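KLLA0B12012p (Kluyveromyces lactis, PDB 6Y3P) is Pby1, a direct partner of the mRNA decapping enzyme Dcp2, represented here by its C-terminal ATP-grasp domain, which probably binds ATP. Local coordinates at residues H31-V35 with V375-L381; Y55-M60 with A71-R77; S100-A105 with E302-L307; L201-L205 with L334-Y339. One frame throughout, in Å; residues are numbered along the deposited sequence.

The four contacts run across the ATP-grasp domain from one end to the other. Interaction 1 (31-35 with 375-381) closes the longest loop, and the other three are nested inside it. It brings the chain that follows helix 357-375 against the parallel sheet of strands 37-38, 8-12, 48-52 and 69-71. Interaction 2 joins loops after strands 48-52 and 69-71 of that sheet, its centre 20 Å from that of interaction 1. Interactions 3 and 4, with centres 17 Å apart, alternate along the chain and use helix 290-313 and the following strand 326-335. Interactions 1 and 4, centres 42 Å apart, lie on opposite sides of the chain's centre. Three contacts thus bring a late segment against an earlier one, while interaction 2 is local.

Interaction 1: H31-V35 with V375-L381; sequences HLPNV and VRPMFNL
L32 pushes its forked end between V375, R376, F379 and L381, just where helix 21-31 gives way to a type I turn running from L32 to V35. Its CB stands back from the opposite segment. CG is the first atom to arrive, 4.0 Å from L381 CD1. Beyond it the branches part: CD1 lies 3.9 Å from V375 CG1 and equally near R376 CG, whereas CD2 settles over one face of the F379 ring, 3.9 Å from the centroid and 26° off the normal, a CH-pi contact displaced toward CG. F379 has CG anti to its carbonyl carbon (chi1 -76°), which brings the ring under L32 and lets V35 CG1 reach F379 CE2 obliquely at 3.7 Å. The ring also touches A8 and I10 of strand 8-12 and L48 and F50 of strand 48-52, so the contact rests on the parallel sheet. Beside this apolar pocket the R376 chain turns at chi3 (59°) and carries NH1 to H31 O at 3.0 Å, the carbonyl oxygen lying near the guanidinium plane. L381 CB covers one guanidinium face, and R376 NE bonds to P382 O. A positive group at the last carbonyl of helix 21-31 probably gains from the helix dipole, so a polar tie at the helix end complements the apolar insertion of L32.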
loop_
_atom_site.group_PDB
_atom_site.type_symbol
_atom_site.label_atom_id
_atom_site.label_comp_id
_atom_site.label_asym_id
_atom_site.label_seq_id
_atom_site.Cartn_x
_atom_site.Cartn_y
_atom_site.Cartn_z
ATOM N N HIS A 31 26.099 2.743 -9.662
ATOM C CA HIS A 31 25.646 4.099 -9.978
ATOM C C HIS A 31 26.269 5.205 -9.136
ATOM O O HIS A 31 26.133 6.381 -9.492
ATOM C CB HIS A 31 24.111 4.183 -9.940
ATOM C CG HIS A 31 23.450 3.151 -10.785
ATOM N ND1 HIS A 31 23.643 3.107 -12.156
ATOM C CD2 HIS A 31 22.624 2.143 -10.428
ATOM C CE1 HIS A 31 22.941 2.075 -12.585
ATOM N NE2 HIS A 31 22.312 1.464 -11.584
ATOM N N LEU A 32 26.948 4.847 -8.033
ATOM C CA LEU A 32 27.667 5.822 -7.197
ATOM C C LEU A 32 29.051 5.222 -6.846
ATOM O O LEU A 32 29.347 4.983 -5.668
ATOM C CB LEU A 32 26.847 6.232 -5.954
ATOM C CG LEU A 32 25.725 7.238 -6.194
ATOM C CD1 LEU A 32 24.392 6.592 -6.066
ATOM C CD2 LEU A 32 25.747 8.319 -5.190
ATOM N N PRO A 33 29.907 4.916 -7.858
ATOM C CA PRO A 33 31.211 4.291 -7.547
ATOM C C PRO A 33 32.170 5.138 -6.703
ATOM O O PRO A 33 33.001 4.573 -5.992
ATOM C CB PRO A 33 31.794 3.972 -8.932
ATOM C CG PRO A 33 31.138 4.938 -9.857
ATOM C CD PRO A 33 29.749 5.112 -9.318
ATOM N N ASN A 34 32.036 6.475 -6.767
ATOM C CA ASN A 34 32.897 7.425 -6.052
ATOM C C ASN A 34 32.442 7.726 -4.618
ATOM O O ASN A 34 33.159 8.411 -3.879
ATOM C CB ASN A 34 33.081 8.715 -6.861
ATOM C CG ASN A 34 33.875 8.497 -8.123
ATOM O OD1 ASN A 34 35.038 8.087 -8.093
ATOM N ND2 ASN A 34 33.259 8.743 -9.262
ATOM N N VAL A 35 31.281 7.179 -4.215
ATOM C CA VAL A 35 30.757 7.387 -2.867
ATOM C C VAL A 35 31.000 6.146 -1.979
ATOM O O VAL A 35 30.491 5.068 -2.296
ATOM C CB VAL A 35 29.292 7.860 -2.855
ATOM C CG1 VAL A 35 28.845 8.181 -1.442
ATOM C CG2 VAL A 35 29.094 9.064 -3.776
ATOM N N VAL A 375 18.575 8.360 -5.796
ATOM C CA VAL A 375 19.738 8.537 -4.930
ATOM C C VAL A 375 20.802 9.394 -5.604
ATOM O O VAL A 375 21.320 10.276 -4.946
ATOM C CB VAL A 375 20.292 7.186 -4.376
ATOM C CG1 VAL A 375 21.564 7.384 -3.525
ATOM C CG2 VAL A 375 19.216 6.449 -3.579
ATOM N N ARG A 376 21.156 9.139 -6.878
ATOM C CA ARG A 376 22.190 9.923 -7.586
ATOM C C ARG A 376 21.971 11.459 -7.466
ATOM O O ARG A 376 22.906 12.136 -7.033
ATOM C CB ARG A 376 22.317 9.492 -9.067
ATOM C CG ARG A 376 23.257 8.319 -9.333
ATOM C CD ARG A 376 23.279 7.964 -10.820
ATOM N NE ARG A 376 23.705 9.101 -11.646
ATOM C CZ ARG A 376 24.961 9.344 -12.010
ATOM N NH1 ARG A 376 25.935 8.516 -11.658
ATOM N NH2 ARG A 376 25.249 10.410 -12.739
ATOM N N PRO A 377 20.736 12.006 -7.718
ATOM C CA PRO A 377 20.521 13.461 -7.600
ATOM C C PRO A 377 20.738 14.105 -6.217
ATOM O O PRO A 377 20.995 15.308 -6.153
ATOM C CB PRO A 377 19.073 13.626 -8.065
ATOM C CG PRO A 377 18.843 12.504 -8.956
ATOM C CD PRO A 377 19.522 11.371 -8.268
ATOM N N MET A 378 20.671 13.333 -5.124
ATOM C CA MET A 378 20.917 13.930 -3.812
ATOM C C MET A 378 22.423 14.045 -3.550
ATOM O O MET A 378 22.829 14.711 -2.603
ATOM C CB MET A 378 20.127 13.270 -2.649
ATOM C CG MET A 378 19.827 11.787 -2.799
ATOM S SD MET A 378 18.715 11.054 -1.558
ATOM C CE MET A 378 17.228 12.176 -1.734
ATOM N N PHE A 379 23.244 13.478 -4.454
ATOM C CA PHE A 379 24.703 13.550 -4.420
ATOM C C PHE A 379 25.187 14.465 -5.556
ATOM O O PHE A 379 26.360 14.426 -5.929
ATOM C CB PHE A 379 25.290 12.135 -4.554
ATOM C CG PHE A 379 25.165 11.337 -3.283
ATOM C CD1 PHE A 379 23.998 10.649 -2.989
ATOM C CD2 PHE A 379 26.209 11.281 -2.373
ATOM C CE1 PHE A 379 23.877 9.941 -1.798
ATOM C CE2 PHE A 379 26.077 10.586 -1.170
ATOM C CZ PHE A 379 24.916 9.916 -0.895
ATOM N N ASN A 380 24.255 15.280 -6.104
ATOM C CA ASN A 380 24.438 16.232 -7.204
ATOM C C ASN A 380 24.851 15.552 -8.544
ATOM O O ASN A 380 25.360 16.216 -9.456
ATOM C CB ASN A 380 25.389 17.390 -6.815
ATOM C CG ASN A 380 25.309 18.595 -7.736
ATOM O OD1 ASN A 380 24.225 19.019 -8.165
ATOM N ND2 ASN A 380 26.466 19.150 -8.096
ATOM N N LEU A 381 24.564 14.243 -8.676
ATOM C CA LEU A 381 24.825 13.449 -9.883
ATOM C C LEU A 381 23.546 13.375 -10.738
ATOM O O LEU A 381 22.469 13.166 -10.178
ATOM C CB LEU A 381 25.321 12.036 -9.528
ATOM C CG LEU A 381 26.565 11.963 -8.631
ATOM C CD1 LEU A 381 26.818 10.543 -8.132
ATOM C CD2 LEU A 381 27.791 12.495 -9.353
#

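Interaction 2: Y55-M60 with A71-R77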
loop_
_atom_site.group_PDB
_atom_site.type_symbol
_atom_site.label_atom_id
_atom_site.label_comp_id
_atom_site.label_asym_id
_atom_site.label_seq_id
_atom_site.Cartn_x
_atom_site.Cartn_y
_atom_site.Cartn_z
ATOM N N TYR A 55 13.386 1.237 9.557
ATOM C CA TYR A 55 12.723 2.420 10.106
ATOM C C TYR A 55 13.305 2.909 11.418
ATOM O O TYR A 55 13.612 4.099 11.531
ATOM C CB TYR A 55 11.195 2.257 10.220
ATOM C CG TYR A 55 10.530 3.559 10.613
ATOM C CD1 TYR A 55 10.592 4.677 9.780
ATOM C CD2 TYR A 55 9.900 3.698 11.847
ATOM C CE1 TYR A 55 10.005 5.888 10.145
ATOM C CE2 TYR A 55 9.318 4.907 12.232
ATOM C CZ TYR A 55 9.364 5.999 11.373
ATOM O OH TYR A 55 8.773 7.191 11.738
ATOM N N GLU A 56 13.509 1.987 12.372
ATOM C CA GLU A 56 14.050 2.283 13.693
ATOM C C GLU A 56 15.517 2.722 13.696
ATOM O O GLU A 56 15.914 3.396 14.649
ATOM C CB GLU A 56 13.833 1.097 14.668
ATOM C CG GLU A 56 12.391 0.897 15.153
ATOM C CD GLU A 56 11.494 2.112 15.365
ATOM O OE1 GLU A 56 10.367 2.117 14.815
ATOM O OE2 GLU A 56 11.906 3.053 16.084
ATOM N N GLN A 57 16.327 2.363 12.654
ATOM C CA GLN A 57 17.754 2.772 12.630
ATOM C C GLN A 57 17.908 4.229 12.130
ATOM O O GLN A 57 18.952 4.858 12.344
ATOM C CB GLN A 57 18.617 1.837 11.759
ATOM C CG GLN A 57 18.589 0.354 12.131
ATOM C CD GLN A 57 18.996 -0.556 10.993
ATOM O OE1 GLN A 57 18.903 -0.222 9.802
ATOM N NE2 GLN A 57 19.398 -1.758 11.322
ATOM N N LEU A 58 16.884 4.757 11.450
ATOM C CA LEU A 58 16.993 6.122 10.919
ATOM C C LEU A 58 16.840 7.198 11.998
ATOM O O LEU A 58 16.241 6.939 13.047
ATOM C CB LEU A 58 16.032 6.347 9.746
ATOM C CG LEU A 58 16.109 5.352 8.592
ATOM C CD1 LEU A 58 15.000 5.606 7.607
ATOM C CD2 LEU A 58 17.456 5.399 7.884
ATOM N N ASP A 59 17.432 8.382 11.755
ATOM C CA ASP A 59 17.385 9.496 12.692
ATOM C C ASP A 59 16.487 10.593 12.153
ATOM O O ASP A 59 16.924 11.436 11.361
ATOM C CB ASP A 59 18.791 10.020 13.011
ATOM C CG ASP A 59 18.861 10.938 14.232
ATOM O OD1 ASP A 59 17.784 11.278 14.799
ATOM O OD2 ASP A 59 19.985 11.291 14.641
ATOM N N MET A 60 15.228 10.595 12.624
ATOM C CA MET A 60 14.195 11.530 12.185
ATOM C C MET A 60 14.474 12.975 12.603
ATOM O O MET A 60 14.097 13.892 11.866
ATOM C CB MET A 60 12.786 11.062 12.604
ATOM C CG MET A 60 12.382 9.701 12.013
ATOM S SD MET A 60 12.271 9.704 10.209
ATOM C CE MET A 60 13.088 8.218 9.835
ATOM N N ALA A 71 17.743 10.053 4.155
ATOM C CA ALA A 71 17.302 8.752 4.633
ATOM C C ALA A 71 16.237 8.138 3.692
ATOM O O ALA A 71 15.615 8.846 2.899
ATOM C CB ALA A 71 16.769 8.881 6.059
ATOM N N ASN A 72 16.028 6.823 3.805
ATOM C CA ASN A 72 15.042 6.085 3.017
ATOM C C ASN A 72 13.660 6.060 3.718
ATOM O O ASN A 72 12.980 5.041 3.747
ATOM C CB ASN A 72 15.548 4.673 2.680
ATOM C CG ASN A 72 15.680 3.756 3.867
ATOM O OD1 ASN A 72 16.376 4.053 4.829
ATOM N ND2 ASN A 72 15.048 2.594 3.803
ATOM N N SER A 73 13.241 7.205 4.265
ATOM C CA SER A 73 11.929 7.354 4.887
ATOM C C SER A 73 11.537 8.808 4.980
ATOM O O SER A 73 12.411 9.682 5.131
ATOM C CB SER A 73 11.895 6.762 6.297
ATOM O OG SER A 73 10.557 6.657 6.756
ATOM N N TYR A 74 10.203 9.050 4.968
ATOM C CA TYR A 74 9.622 10.367 5.203
ATOM C C TYR A 74 9.215 10.418 6.667
ATOM O O TYR A 74 9.199 9.379 7.333
ATOM C CB TYR A 74 8.436 10.657 4.270
ATOM C CG TYR A 74 8.846 10.959 2.850
ATOM C CD1 TYR A 74 9.024 9.938 1.924
ATOM C CD2 TYR A 74 8.999 12.271 2.411
ATOM C CE1 TYR A 74 9.404 10.208 0.614
ATOM C CE2 TYR A 74 9.363 12.557 1.097
ATOM C CZ TYR A 74 9.552 11.520 0.197
ATOM O OH TYR A 74 9.900 11.788 -1.103
ATOM N N ILE A 75 8.938 11.626 7.185
ATOM C CA ILE A 75 8.580 11.822 8.584
ATOM C C ILE A 75 7.065 11.711 8.801
ATOM O O ILE A 75 6.635 10.938 9.658
ATOM C CB ILE A 75 9.193 13.137 9.115
ATOM C CG1 ILE A 75 10.722 12.979 9.259
ATOM C CG2 ILE A 75 8.575 13.542 10.462
ATOM C CD1 ILE A 75 11.494 14.238 9.600
ATOM N N TYR A 76 6.270 12.476 8.027
ATOM C CA TYR A 76 4.812 12.524 8.144
ATOM C C TYR A 76 4.162 11.720 7.037
ATOM O O TYR A 76 3.985 12.222 5.931
ATOM C CB TYR A 76 4.300 13.986 8.139
ATOM C CG TYR A 76 4.807 14.830 9.288
ATOM C CD1 TYR A 76 4.312 14.658 10.578
ATOM C CD2 TYR A 76 5.809 15.773 9.096
ATOM C CE1 TYR A 76 4.801 15.400 11.647
ATOM C CE2 TYR A 76 6.287 16.541 10.150
ATOM C CZ TYR A 76 5.774 16.358 11.426
ATOM O OH TYR A 76 6.230 17.120 12.475
ATOM N N ARG A 77 3.817 10.471 7.314
ATOM C CA ARG A 77 3.207 9.661 6.286
ATOM C C ARG A 77 1.988 8.852 6.794
ATOM O O ARG A 77 1.460 8.023 6.060
ATOM C CB ARG A 77 4.280 8.795 5.594
ATOM C CG ARG A 77 4.812 7.627 6.380
ATOM C CD ARG A 77 6.195 7.845 6.960
ATOM N NE ARG A 77 6.359 6.920 8.085
ATOM C CZ ARG A 77 6.977 5.746 8.017
ATOM N NH1 ARG A 77 7.018 4.949 9.079
ATOM N NH2 ARG A 77 7.573 5.366 6.896
#
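The Y55 ring and the R77 guanidinium lie flat on each other, their planes 11° apart and their centres 4.3 Å apart. The overlap is off-centre: NH1 of R77 sits 3.3 Å from Y55 CE1, over one face of the ring, while S73 OG approaches the same CE1 at the ring edge. F349 also meets the Y55 ring, at a steep angle. With CG anti to its backbone N (chi1 -172°), Y55 extends toward R77, whose chain bends at chi2 and comes from the opposite direction. S73 OG gives its proton to Y74 O in the carbonyl plane, on a lone pair, so the hydroxyl at the ring edge is held by its own loop. Deeper in, L58 CD1 touches S73 CB at 3.6 Å, and both L58 methyls lie close to N72 OD1, which bonds to G53 N; L58 CD2 reaches A71 CB. M60 runs alongside I75, the two chains pointing opposite ways, with M60 SD 3.7 Å from I75 CG1. No hydrogen bond crosses between 55-60 and 71-77. Stacking, cation-pi attraction and apolar contacts join these loops at the ends of neighbouring parallel strands, while R77 NH2 makes a salt bridge to E327, which probably balances the charge held against the ring.

Interaction 3: S100-A105 with E302-L307; sequences SILNRA and EAVSEL
L102 and I101 lay their side chains on helix 290-313 around A303, the centre of a contact in which a short 3-10 turn (101-103) of the ATP-grasp domain packs against a long helix. The L102 branches divide the work: CD2 lies over the helix backbone 3.7 Å from A303 O, and CD1 reaches the next turn, 3.6 Å from L307 N and also close to E306 CB. I101 CG2, held between its backbone N and carbonyl carbon, comes within 3.7 Å of A303 N, and I101 CD1 reaches E302 CB. A105 CB closes this side loosely against A303 CB. A303 also meets F333 and L307 meets F331, both of strand 326-335, while L307 also touches L86 and I90 of helix 83-95, so the turn, two helices and a sheet share one core. Outward, E306 leaves the apolar patch through its aliphatic CG, 3.9 Å from I101 CG2, and bends at chi2 (-61°). Its carboxylate oxygen OE1 then accepts from S100 OG at 2.7 Å, on the anti side and 16° out of the carboxylate plane. Y93 OH of helix 83-95 also bonds to OE1, so two hydroxyls grip one oxygen of a buried carboxylate and probably help to stabilise its charge there. At the polar edge a water takes the I101 N-H and donates to E302 OE2, 3.1 Å from each of the two atoms.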
loop_
_atom_site.group_PDB
_atom_site.type_symbol
_atom_site.label_atom_id
_atom_site.label_comp_id
_atom_site.label_asym_id
_atom_site.label_seq_id
_atom_site.Cartn_x
_atom_site.Cartn_y
_atom_site.Cartn_z
ATOM N N SER A 100 -12.174 12.155 -10.248
ATOM C CA SER A 100 -11.047 11.360 -9.773
ATOM C C SER A 100 -11.318 9.846 -9.772
ATOM O O SER A 100 -12.421 9.402 -9.404
ATOM C CB SER A 100 -10.607 11.846 -8.390
ATOM O OG SER A 100 -9.455 11.199 -7.869
ATOM N N ILE A 101 -10.294 9.063 -10.200
ATOM C CA ILE A 101 -10.312 7.584 -10.233
ATOM C C ILE A 101 -10.528 7.041 -8.809
ATOM O O ILE A 101 -11.169 6.007 -8.643
ATOM C CB ILE A 101 -9.024 7.005 -10.922
ATOM C CG1 ILE A 101 -9.154 5.493 -11.204
ATOM C CG2 ILE A 101 -7.740 7.341 -10.137
ATOM C CD1 ILE A 101 -8.232 4.916 -12.177
ATOM N N LEU A 102 -10.075 7.799 -7.790
ATOM C CA LEU A 102 -10.196 7.451 -6.371
ATOM C C LEU A 102 -11.650 7.283 -5.869
ATOM O O LEU A 102 -11.854 6.654 -4.834
ATOM C CB LEU A 102 -9.414 8.455 -5.499
ATOM C CG LEU A 102 -7.870 8.382 -5.625
ATOM C CD1 LEU A 102 -7.202 9.317 -4.635
ATOM C CD2 LEU A 102 -7.352 6.951 -5.424
ATOM N N ASN A 103 -12.647 7.808 -6.626
ATOM C CA ASN A 103 -14.076 7.658 -6.366
ATOM C C ASN A 103 -14.516 6.230 -6.669
ATOM O O ASN A 103 -15.591 5.830 -6.231
ATOM C CB ASN A 103 -14.879 8.586 -7.282
ATOM C CG ASN A 103 -14.972 10.005 -6.818
ATOM O OD1 ASN A 103 -15.722 10.324 -5.893
ATOM N ND2 ASN A 103 -14.271 10.894 -7.515
ATOM N N ARG A 104 -13.721 5.494 -7.490
ATOM C CA ARG A 104 -13.974 4.107 -7.893
ATOM C C ARG A 104 -12.910 3.134 -7.399
ATOM O O ARG A 104 -13.257 2.060 -6.944
ATOM C CB ARG A 104 -14.087 3.986 -9.432
ATOM C CG ARG A 104 -15.458 3.515 -9.924
ATOM C CD ARG A 104 -15.847 2.111 -9.444
ATOM N NE ARG A 104 -17.064 1.609 -10.091
ATOM C CZ ARG A 104 -17.647 0.449 -9.800
ATOM N NH1 ARG A 104 -17.144 -0.338 -8.855
ATOM N NH2 ARG A 104 -18.742 0.069 -10.448
ATOM N N ALA A 105 -11.620 3.493 -7.547
ATOM C CA ALA A 105 -10.419 2.707 -7.260
ATOM C C ALA A 105 -9.976 2.650 -5.775
ATOM O O ALA A 105 -8.789 2.535 -5.499
ATOM C CB ALA A 105 -9.273 3.220 -8.131
ATOM N N GLU A 302 -2.737 6.133 -12.315
ATOM C CA GLU A 302 -3.695 7.181 -12.052
ATOM C C GLU A 302 -4.052 7.285 -10.578
ATOM O O GLU A 302 -4.075 8.391 -10.036
ATOM C CB GLU A 302 -4.930 6.998 -12.943
ATOM C CG GLU A 302 -5.713 8.272 -13.180
ATOM C CD GLU A 302 -4.941 9.536 -13.524
ATOM O OE1 GLU A 302 -3.894 9.461 -14.212
ATOM O OE2 GLU A 302 -5.416 10.618 -13.116
ATOM N N ALA A 303 -4.279 6.132 -9.924
ATOM C CA ALA A 303 -4.663 6.031 -8.515
ATOM C C ALA A 303 -3.561 6.501 -7.556
ATOM O O ALA A 303 -3.856 7.213 -6.583
ATOM C CB ALA A 303 -5.117 4.620 -8.188
ATOM N N VAL A 304 -2.291 6.135 -7.865
ATOM C CA VAL A 304 -1.094 6.529 -7.120
ATOM C C VAL A 304 -0.915 8.082 -7.186
ATOM O O VAL A 304 -0.728 8.724 -6.159
ATOM C CB VAL A 304 0.169 5.755 -7.627
ATOM C CG1 VAL A 304 1.441 6.405 -7.121
ATOM C CG2 VAL A 304 0.136 4.275 -7.214
ATOM N N SER A 305 -0.984 8.655 -8.400
ATOM C CA SER A 305 -0.851 10.092 -8.710
ATOM C C SER A 305 -1.904 10.915 -7.948
ATOM O O SER A 305 -1.574 11.905 -7.308
ATOM C CB SER A 305 -0.997 10.310 -10.218
ATOM O OG SER A 305 -1.017 11.690 -10.532
ATOM N N GLU A 306 -3.169 10.469 -8.013
ATOM C CA GLU A 306 -4.331 11.066 -7.355
ATOM C C GLU A 306 -4.182 11.000 -5.849
ATOM O O GLU A 306 -4.454 11.996 -5.172
ATOM C CB GLU A 306 -5.614 10.347 -7.809
ATOM C CG GLU A 306 -6.050 10.681 -9.224
ATOM C CD GLU A 306 -6.351 12.153 -9.416
ATOM O OE1 GLU A 306 -7.306 12.634 -8.767
ATOM O OE2 GLU A 306 -5.569 12.843 -10.113
ATOM N N LEU A 307 -3.690 9.864 -5.322
ATOM C CA LEU A 307 -3.475 9.701 -3.880
ATOM C C LEU A 307 -2.437 10.657 -3.346
ATOM O O LEU A 307 -2.650 11.265 -2.296
ATOM C CB LEU A 307 -3.166 8.243 -3.488
ATOM C CG LEU A 307 -2.994 7.948 -1.989
ATOM C CD1 LEU A 307 -4.184 8.494 -1.169
ATOM C CD2 LEU A 307 -2.868 6.494 -1.746
HETATM O O HOH W 1 -8.292 10.572 -11.970
#

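Interaction 4: L201-L205 with L334-Y339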
loop_
_atom_site.group_PDB
_atom_site.type_symbol
_atom_site.label_atom_id
_atom_site.label_comp_id
_atom_site.label_asym_id
_atom_site.label_seq_id
_atom_site.Cartn_x
_atom_site.Cartn_y
_atom_site.Cartn_z
ATOM N N LEU A 201 -15.048 -6.834 -2.082
ATOM C CA LEU A 201 -15.000 -7.178 -3.500
ATOM C C LEU A 201 -15.537 -8.634 -3.700
ATOM O O LEU A 201 -14.812 -9.622 -3.523
ATOM C CB LEU A 201 -13.557 -7.006 -3.996
ATOM C CG LEU A 201 -13.366 -7.076 -5.503
ATOM C CD1 LEU A 201 -13.176 -5.716 -6.057
ATOM C CD2 LEU A 201 -12.176 -7.931 -5.842
ATOM N N HIS A 202 -16.839 -8.743 -4.021
ATOM C CA HIS A 202 -17.564 -10.018 -4.198
ATOM C C HIS A 202 -17.183 -10.702 -5.507
ATOM O O HIS A 202 -17.320 -11.913 -5.663
ATOM C CB HIS A 202 -19.090 -9.761 -4.150
ATOM C CG HIS A 202 -19.667 -9.207 -5.427
ATOM N ND1 HIS A 202 -19.476 -7.881 -5.796
ATOM C CD2 HIS A 202 -20.372 -9.832 -6.403
ATOM C CE1 HIS A 202 -20.080 -7.740 -6.973
ATOM N NE2 HIS A 202 -20.623 -8.890 -7.383
ATOM N N ASN A 203 -16.654 -9.882 -6.402
ATOM C CA ASN A 203 -16.293 -9.988 -7.805
ATOM C C ASN A 203 -14.750 -10.232 -8.041
ATOM O O ASN A 203 -14.236 -9.589 -8.939
ATOM C CB ASN A 203 -16.622 -8.541 -8.306
ATOM C CG ASN A 203 -17.068 -8.401 -9.717
ATOM O OD1 ASN A 203 -17.686 -9.293 -10.305
ATOM N ND2 ASN A 203 -16.847 -7.225 -10.256
ATOM N N PRO A 204 -13.933 -11.022 -7.311
ATOM C CA PRO A 204 -12.496 -11.054 -7.653
ATOM C C PRO A 204 -12.177 -11.691 -9.006
ATOM O O PRO A 204 -12.890 -12.580 -9.413
ATOM C CB PRO A 204 -11.877 -11.843 -6.483
ATOM C CG PRO A 204 -12.923 -12.761 -6.092
ATOM C CD PRO A 204 -14.204 -11.943 -6.193
ATOM N N LEU A 205 -11.138 -11.218 -9.697
ATOM C CA LEU A 205 -10.687 -11.771 -10.974
ATOM C C LEU A 205 -10.098 -13.153 -10.683
ATOM O O LEU A 205 -9.194 -13.296 -9.845
ATOM C CB LEU A 205 -9.626 -10.854 -11.625
ATOM C CG LEU A 205 -8.971 -11.322 -12.928
ATOM C CD1 LEU A 205 -10.003 -11.607 -14.017
ATOM C CD2 LEU A 205 -7.938 -10.299 -13.405
ATOM N N LEU A 334 -6.588 -4.737 -5.117
ATOM C CA LEU A 334 -7.451 -5.874 -5.439
ATOM C C LEU A 334 -7.911 -5.660 -6.902
ATOM O O LEU A 334 -8.004 -4.524 -7.372
ATOM C CB LEU A 334 -8.666 -5.876 -4.506
ATOM C CG LEU A 334 -8.571 -6.710 -3.208
ATOM C CD1 LEU A 334 -7.430 -6.280 -2.324
ATOM C CD2 LEU A 334 -9.856 -6.615 -2.405
ATOM N N VAL A 335 -8.098 -6.748 -7.633
ATOM C CA VAL A 335 -8.548 -6.735 -9.012
ATOM C C VAL A 335 -9.865 -7.485 -9.060
ATOM O O VAL A 335 -9.944 -8.615 -8.552
ATOM C CB VAL A 335 -7.530 -7.359 -10.013
ATOM C CG1 VAL A 335 -7.905 -7.004 -11.455
ATOM C CG2 VAL A 335 -6.093 -6.928 -9.704
ATOM N N ASP A 336 -10.878 -6.876 -9.703
ATOM C CA ASP A 336 -12.188 -7.502 -9.887
ATOM C C ASP A 336 -12.274 -8.213 -11.236
ATOM O O ASP A 336 -11.382 -8.057 -12.073
ATOM C CB ASP A 336 -13.380 -6.525 -9.632
ATOM C CG ASP A 336 -13.696 -5.423 -10.637
ATOM O OD1 ASP A 336 -13.304 -5.560 -11.829
ATOM O OD2 ASP A 336 -14.429 -4.464 -10.259
ATOM N N SER A 337 -13.368 -8.964 -11.465
ATOM C CA SER A 337 -13.566 -9.734 -12.695
ATOM C C SER A 337 -13.736 -8.865 -13.963
ATOM O O SER A 337 -13.729 -9.412 -15.066
ATOM C CB SER A 337 -14.706 -10.727 -12.530
ATOM O OG SER A 337 -15.883 -10.009 -12.216
ATOM N N ASP A 338 -13.803 -7.517 -13.808
ATOM C CA ASP A 338 -13.898 -6.557 -14.922
ATOM C C ASP A 338 -12.597 -5.822 -15.116
ATOM O O ASP A 338 -12.586 -4.803 -15.797
ATOM C CB ASP A 338 -15.059 -5.561 -14.735
ATOM C CG ASP A 338 -16.397 -6.242 -14.570
ATOM O OD1 ASP A 338 -16.697 -7.162 -15.367
ATOM O OD2 ASP A 338 -17.133 -5.881 -13.621
ATOM N N TYR A 339 -11.487 -6.367 -14.538
ATOM C CA TYR A 339 -10.117 -5.848 -14.602
ATOM C C TYR A 339 -10.009 -4.432 -14.015
ATOM O O TYR A 339 -9.157 -3.657 -14.426
ATOM C CB TYR A 339 -9.518 -5.954 -16.030
ATOM C CG TYR A 339 -9.687 -7.328 -16.648
ATOM C CD1 TYR A 339 -10.812 -7.638 -17.409
ATOM C CD2 TYR A 339 -8.715 -8.315 -16.484
ATOM C CE1 TYR A 339 -10.982 -8.897 -17.969
ATOM C CE2 TYR A 339 -8.881 -9.588 -17.027
ATOM C CZ TYR A 339 -10.015 -9.870 -17.775
ATOM O OH TYR A 339 -10.189 -11.096 -18.353
#
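A single beta bridge, P204 with D336, ties the loop after strand 194-200 to the type I turn (D336 to Y339) between antiparallel strands 326-335 and 341-347. Two backbone bonds bracket it: L205 N to V335 O at 3.1 Å, nearly straight (169°), and S337 N to N203 O at 2.7 Å, more bent (137°). N203 O also receives a CA-H contact from D336. The N203 side chain adds a third tie: its OD1 accepts from S337 OG at 2.7 Å, the hydroxyl standing above the amide carbonyl plane. D336 OD1 accepts from D338 N, an Asx turn, while D336 CB packs 3.7 Å from L201 CD1. L205 extends with CG anti to its backbone N (chi1 176°), which brings CD2 3.8 Å from V335 CG1 and 3.7 Å from Y339 CD2, obliquely to the ring. Toward strand 326-335, L201 CB meets L334 CD2. V335 and Y339 touch I296 of helix 290-313, L334 reaches H216 of strand 215-224, and L201 touches K342 of strand 341-347, so the loop covers the end of a hairpin whose strands lie against that helix.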